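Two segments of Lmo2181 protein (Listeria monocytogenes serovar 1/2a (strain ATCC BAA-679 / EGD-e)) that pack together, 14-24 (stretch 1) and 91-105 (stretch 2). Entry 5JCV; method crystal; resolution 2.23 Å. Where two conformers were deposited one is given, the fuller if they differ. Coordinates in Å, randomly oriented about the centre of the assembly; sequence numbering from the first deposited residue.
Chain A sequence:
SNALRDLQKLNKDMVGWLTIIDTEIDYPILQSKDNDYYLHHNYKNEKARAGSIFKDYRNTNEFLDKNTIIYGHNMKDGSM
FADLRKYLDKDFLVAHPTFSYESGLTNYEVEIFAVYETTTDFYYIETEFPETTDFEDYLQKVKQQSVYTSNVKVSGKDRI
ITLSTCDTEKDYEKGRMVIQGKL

Stretch 1, residues 14-24: MVGWLTIIDTE
Stretch 2 (91-105) DFLVAHPTFSYESGL

The shortest polar side-chain contact joins Asp22 to His96. His96 NE2 donates to Asp22 OD2 at 2.7 Å, with OD2 near the plane of the imidazole ring. Both CA-to-CB bonds point toward the opposite stretch, and both chi1 angles are m. His96 chi2 is 86°. Its other ring nitrogen, ND1, donates to Phe92 O at 2.8 Å, so the imidazole ties the loop at Asp22 to Phe92 in the helix.

Four backbone hydrogen bonds pair the strand of stretch 1, through Trp17 and Thr19, with strand 98-102. The strands are antiparallel, at 169°, and their axes approach to 4.7 Å. Trp17 faces Glu102: Trp17 N to Glu102 O is 3.2 Å, and Glu102 N to Trp17 O is 2.7 Å. Thr19 faces Ser100: Thr19 N to Ser100 O is 3.0 Å, and Ser100 N to Thr19 O is 3.2 Å. Between them, Leu18 and Tyr101 form a non-hydrogen-bonded pair, CA to CA 4.8 Å. Phi/psi is extended across the paired residues, Trp17 to Thr19 and Ser100 to Glu102, from -148/148 at Trp17 to -97/138 at Glu102; Val15 is not, at -117/7.

Gly16 (165/-171) lies beside Ser103, CA to CA 4.3 Å. A CB here would clash with Glu102 O, so glycine fits.

Trp17, Thr19, Ser100 and Glu102 share one sheet face. Trp17 CB lies 4.0 Å from Glu102 CB, but the indole (chi1 t, chi2 -84°) leads away. Leu18 and Tyr101, both chi1 t, lie on the other face.

Phe99 (chi1 p, chi2 93°) is buried, and its CA-to-CB bond points toward stretch 1. Leu18 CD1 meets Phe99 CD1 at 3.5 Å, and Ile20 CG1 (chi1 m, chi2 t) meets Phe99 CB at 3.6 Å.

Beyond the strand, Ile20 to Thr23 make a type II turn, with Asp22 at 64/32. Thr23 OG1 donates to Ile20 O at 2.8 Å. Phe92, chi1 t, packs its CZ 3.8 Å from Thr23 CG2. The contact buries 630 Å² in total.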

# COMPACT_ATOMS: atom_id res chain seq x y z
N MSE A 14 -1.68 7.46 3.09
CA MSE A 14 -2.86 6.91 2.36
C MSE A 14 -2.75 5.43 2.37
O MSE A 14 -1.83 4.89 1.86
CB MSE A 14 -3.02 7.52 0.97
CG MSE A 14 -3.86 6.74 -0.06
SE MSE A 14 -4.08 7.92 -1.63
CE MSE A 14 -2.24 7.76 -2.37
N VAL A 15 -3.73 4.77 2.98
CA VAL A 15 -3.70 3.35 3.36
C VAL A 15 -4.78 2.55 2.61
O VAL A 15 -5.02 1.36 2.87
CB VAL A 15 -3.90 3.31 4.90
CG1 VAL A 15 -4.70 2.11 5.41
CG2 VAL A 15 -2.55 3.41 5.61
N GLY A 16 -5.45 3.21 1.65
CA GLY A 16 -6.58 2.59 0.99
C GLY A 16 -7.45 3.55 0.20
O GLY A 16 -7.11 4.72 0.01
N TRP A 17 -8.58 3.03 -0.27
CA TRP A 17 -9.54 3.78 -1.08
C TRP A 17 -10.94 3.26 -0.78
O TRP A 17 -11.12 2.08 -0.46
CB TRP A 17 -9.27 3.67 -2.59
CG TRP A 17 -9.94 4.76 -3.30
CD1 TRP A 17 -11.22 4.79 -3.71
CD2 TRP A 17 -9.38 6.03 -3.64
NE1 TRP A 17 -11.50 5.98 -4.31
CE2 TRP A 17 -10.39 6.77 -4.24
CE3 TRP A 17 -8.11 6.60 -3.50
CZ2 TRP A 17 -10.18 8.07 -4.72
CZ3 TRP A 17 -7.90 7.89 -3.95
CH2 TRP A 17 -8.93 8.61 -4.55
N LEU A 18 -11.93 4.16 -0.85
CA LEU A 18 -13.33 3.79 -0.58
C LEU A 18 -14.24 4.35 -1.68
O LEU A 18 -14.13 5.52 -2.07
CB LEU A 18 -13.75 4.38 0.79
CG LEU A 18 -15.18 4.06 1.24
CD1 LEU A 18 -15.41 2.57 1.44
CD2 LEU A 18 -15.55 4.78 2.52
N THR A 19 -15.16 3.56 -2.17
CA THR A 19 -16.06 4.06 -3.19
C THR A 19 -17.44 3.49 -2.95
O THR A 19 -17.59 2.27 -2.76
CB THR A 19 -15.62 3.66 -4.65
OG1 THR A 19 -14.41 4.36 -4.98
CG2 THR A 19 -16.67 4.07 -5.67
N ILE A 20 -18.44 4.37 -2.95
CA ILE A 20 -19.81 3.90 -2.96
C ILE A 20 -20.50 4.57 -4.16
O ILE A 20 -20.54 5.80 -4.26
CB ILE A 20 -20.56 4.21 -1.66
CG1 ILE A 20 -19.81 3.69 -0.45
CG2 ILE A 20 -21.99 3.65 -1.72
CD1 ILE A 20 -20.49 4.08 0.85
N ILE A 21 -20.97 3.76 -5.08
CA ILE A 21 -21.64 4.22 -6.31
C ILE A 21 -22.83 5.13 -5.99
O ILE A 21 -23.54 4.88 -5.03
CB ILE A 21 -22.14 2.98 -7.13
CG1 ILE A 21 -20.94 2.10 -7.59
CG2 ILE A 21 -22.97 3.38 -8.33
CD1 ILE A 21 -19.92 2.81 -8.44
N ASP A 22 -23.05 6.16 -6.80
CA ASP A 22 -24.17 7.12 -6.64
C ASP A 22 -24.05 7.92 -5.34
O ASP A 22 -25.05 8.28 -4.74
CB ASP A 22 -25.54 6.42 -6.73
CG ASP A 22 -25.72 5.64 -8.06
OD1 ASP A 22 -25.10 5.99 -9.08
OD2 ASP A 22 -26.49 4.69 -8.10
N THR A 23 -22.83 8.18 -4.90
CA THR A 23 -22.60 9.10 -3.76
C THR A 23 -21.38 9.91 -4.05
O THR A 23 -20.71 9.66 -5.04
CB THR A 23 -22.40 8.37 -2.43
OG1 THR A 23 -21.08 7.81 -2.36
CG2 THR A 23 -23.45 7.29 -2.25
N GLU A 24 -21.07 10.87 -3.18
CA GLU A 24 -19.82 11.57 -3.27
C GLU A 24 -18.69 10.74 -2.73
O GLU A 24 -17.57 11.17 -2.81
CB GLU A 24 -19.86 12.90 -2.49
CG GLU A 24 -20.92 13.86 -2.99
CD GLU A 24 -20.64 15.33 -2.63
OE1 GLU A 24 -19.55 15.67 -2.16
OE2 GLU A 24 -21.57 16.15 -2.79
N ASP A 91 -34.98 2.21 -0.52
CA ASP A 91 -34.79 2.10 -1.96
C ASP A 91 -33.30 2.13 -2.30
O ASP A 91 -32.82 1.31 -3.08
CB ASP A 91 -35.48 3.24 -2.71
CG ASP A 91 -37.01 3.14 -2.67
OD1 ASP A 91 -37.56 2.09 -2.24
OD2 ASP A 91 -37.65 4.14 -3.08
N PHE A 92 -32.58 3.08 -1.71
CA PHE A 92 -31.14 3.16 -1.95
C PHE A 92 -30.39 1.89 -1.52
O PHE A 92 -29.48 1.44 -2.21
CB PHE A 92 -30.54 4.37 -1.27
CG PHE A 92 -29.12 4.65 -1.70
CD1 PHE A 92 -28.87 5.47 -2.81
CD2 PHE A 92 -28.05 4.04 -1.05
CE1 PHE A 92 -27.56 5.72 -3.21
CE2 PHE A 92 -26.75 4.28 -1.46
CZ PHE A 92 -26.50 5.12 -2.53
N LEU A 93 -30.77 1.34 -0.38
CA LEU A 93 -30.06 0.18 0.15
C LEU A 93 -30.27 -1.04 -0.74
O LEU A 93 -29.32 -1.77 -1.02
CB LEU A 93 -30.53 -0.13 1.57
CG LEU A 93 -30.13 -1.51 2.11
CD1 LEU A 93 -28.64 -1.60 2.36
CD2 LEU A 93 -30.89 -1.83 3.39
N VAL A 94 -31.50 -1.25 -1.18
CA VAL A 94 -31.79 -2.38 -2.05
C VAL A 94 -30.96 -2.27 -3.34
O VAL A 94 -30.33 -3.23 -3.79
CB VAL A 94 -33.29 -2.47 -2.39
CG1 VAL A 94 -33.55 -3.53 -3.47
CG2 VAL A 94 -34.10 -2.79 -1.14
N ALA A 95 -30.97 -1.09 -3.93
CA ALA A 95 -30.15 -0.82 -5.09
C ALA A 95 -28.61 -0.76 -4.79
O ALA A 95 -27.81 -0.73 -5.71
CB ALA A 95 -30.61 0.47 -5.75
N HIS A 96 -28.18 -0.72 -3.54
CA HIS A 96 -26.73 -0.65 -3.28
C HIS A 96 -26.31 -1.53 -2.12
O HIS A 96 -25.71 -1.08 -1.18
CB HIS A 96 -26.29 0.80 -3.04
CG HIS A 96 -26.64 1.73 -4.16
ND1 HIS A 96 -27.87 2.35 -4.25
CD2 HIS A 96 -25.93 2.13 -5.24
CE1 HIS A 96 -27.89 3.10 -5.35
NE2 HIS A 96 -26.73 2.98 -5.96
N PRO A 97 -26.59 -2.84 -2.23
CA PRO A 97 -26.23 -3.76 -1.15
C PRO A 97 -24.72 -3.88 -0.87
O PRO A 97 -24.33 -4.50 0.12
CB PRO A 97 -26.83 -5.10 -1.64
CG PRO A 97 -26.82 -5.01 -3.14
CD PRO A 97 -26.90 -3.54 -3.50
N THR A 98 -23.85 -3.30 -1.71
CA THR A 98 -22.40 -3.44 -1.50
C THR A 98 -21.63 -2.18 -1.84
O THR A 98 -22.06 -1.35 -2.66
CB THR A 98 -21.75 -4.55 -2.43
OG1 THR A 98 -21.67 -4.07 -3.78
CG2 THR A 98 -22.56 -5.86 -2.42
N PHE A 99 -20.45 -2.06 -1.26
CA PHE A 99 -19.51 -1.04 -1.69
C PHE A 99 -18.11 -1.65 -1.82
O PHE A 99 -17.90 -2.81 -1.45
CB PHE A 99 -19.52 0.16 -0.73
CG PHE A 99 -19.09 -0.14 0.66
CD1 PHE A 99 -17.77 0.03 1.05
CD2 PHE A 99 -20.01 -0.57 1.61
CE1 PHE A 99 -17.38 -0.27 2.34
CE2 PHE A 99 -19.62 -0.85 2.91
CZ PHE A 99 -18.31 -0.70 3.28
N SER A 100 -17.17 -0.86 -2.35
CA SER A 100 -15.79 -1.32 -2.49
C SER A 100 -14.81 -0.60 -1.63
O SER A 100 -14.78 0.63 -1.56
CB SER A 100 -15.30 -1.33 -3.95
OG SER A 100 -15.74 -0.23 -4.68
N TYR A 101 -14.00 -1.41 -0.97
CA TYR A 101 -13.02 -0.96 -0.02
C TYR A 101 -11.69 -1.51 -0.50
O TYR A 101 -11.55 -2.72 -0.64
CB TYR A 101 -13.36 -1.55 1.37
CG TYR A 101 -12.22 -1.47 2.36
CD1 TYR A 101 -11.68 -0.23 2.73
CD2 TYR A 101 -11.65 -2.64 2.92
CE1 TYR A 101 -10.62 -0.15 3.63
CE2 TYR A 101 -10.58 -2.57 3.82
CZ TYR A 101 -10.07 -1.31 4.17
OH TYR A 101 -9.00 -1.17 5.02
N GLU A 102 -10.75 -0.62 -0.79
CA GLU A 102 -9.37 -1.03 -1.03
C GLU A 102 -8.56 -0.85 0.26
O GLU A 102 -8.74 0.13 0.98
CB GLU A 102 -8.70 -0.22 -2.15
CG GLU A 102 -8.79 -0.82 -3.54
CD GLU A 102 -9.95 -0.29 -4.36
OE1 GLU A 102 -9.70 0.65 -5.13
OE2 GLU A 102 -11.10 -0.81 -4.23
N SER A 103 -7.72 -1.83 0.55
CA SER A 103 -6.69 -1.69 1.58
C SER A 103 -5.34 -1.34 0.87
O SER A 103 -5.31 -0.95 -0.32
CB SER A 103 -6.55 -2.98 2.37
OG SER A 103 -6.24 -4.02 1.44
N GLY A 104 -4.24 -1.48 1.60
CA GLY A 104 -2.92 -1.28 1.00
C GLY A 104 -2.56 -2.38 0.01
O GLY A 104 -1.69 -2.17 -0.83
N LEU A 105 -3.23 -3.53 0.11
CA LEU A 105 -2.91 -4.73 -0.66
C LEU A 105 -3.83 -4.92 -1.82
O LEU A 105 -3.38 -5.28 -2.91
CB LEU A 105 -3.10 -5.99 0.19
CG LEU A 105 -2.35 -6.07 1.51
CD1 LEU A 105 -2.89 -7.24 2.32
CD2 LEU A 105 -0.85 -6.21 1.27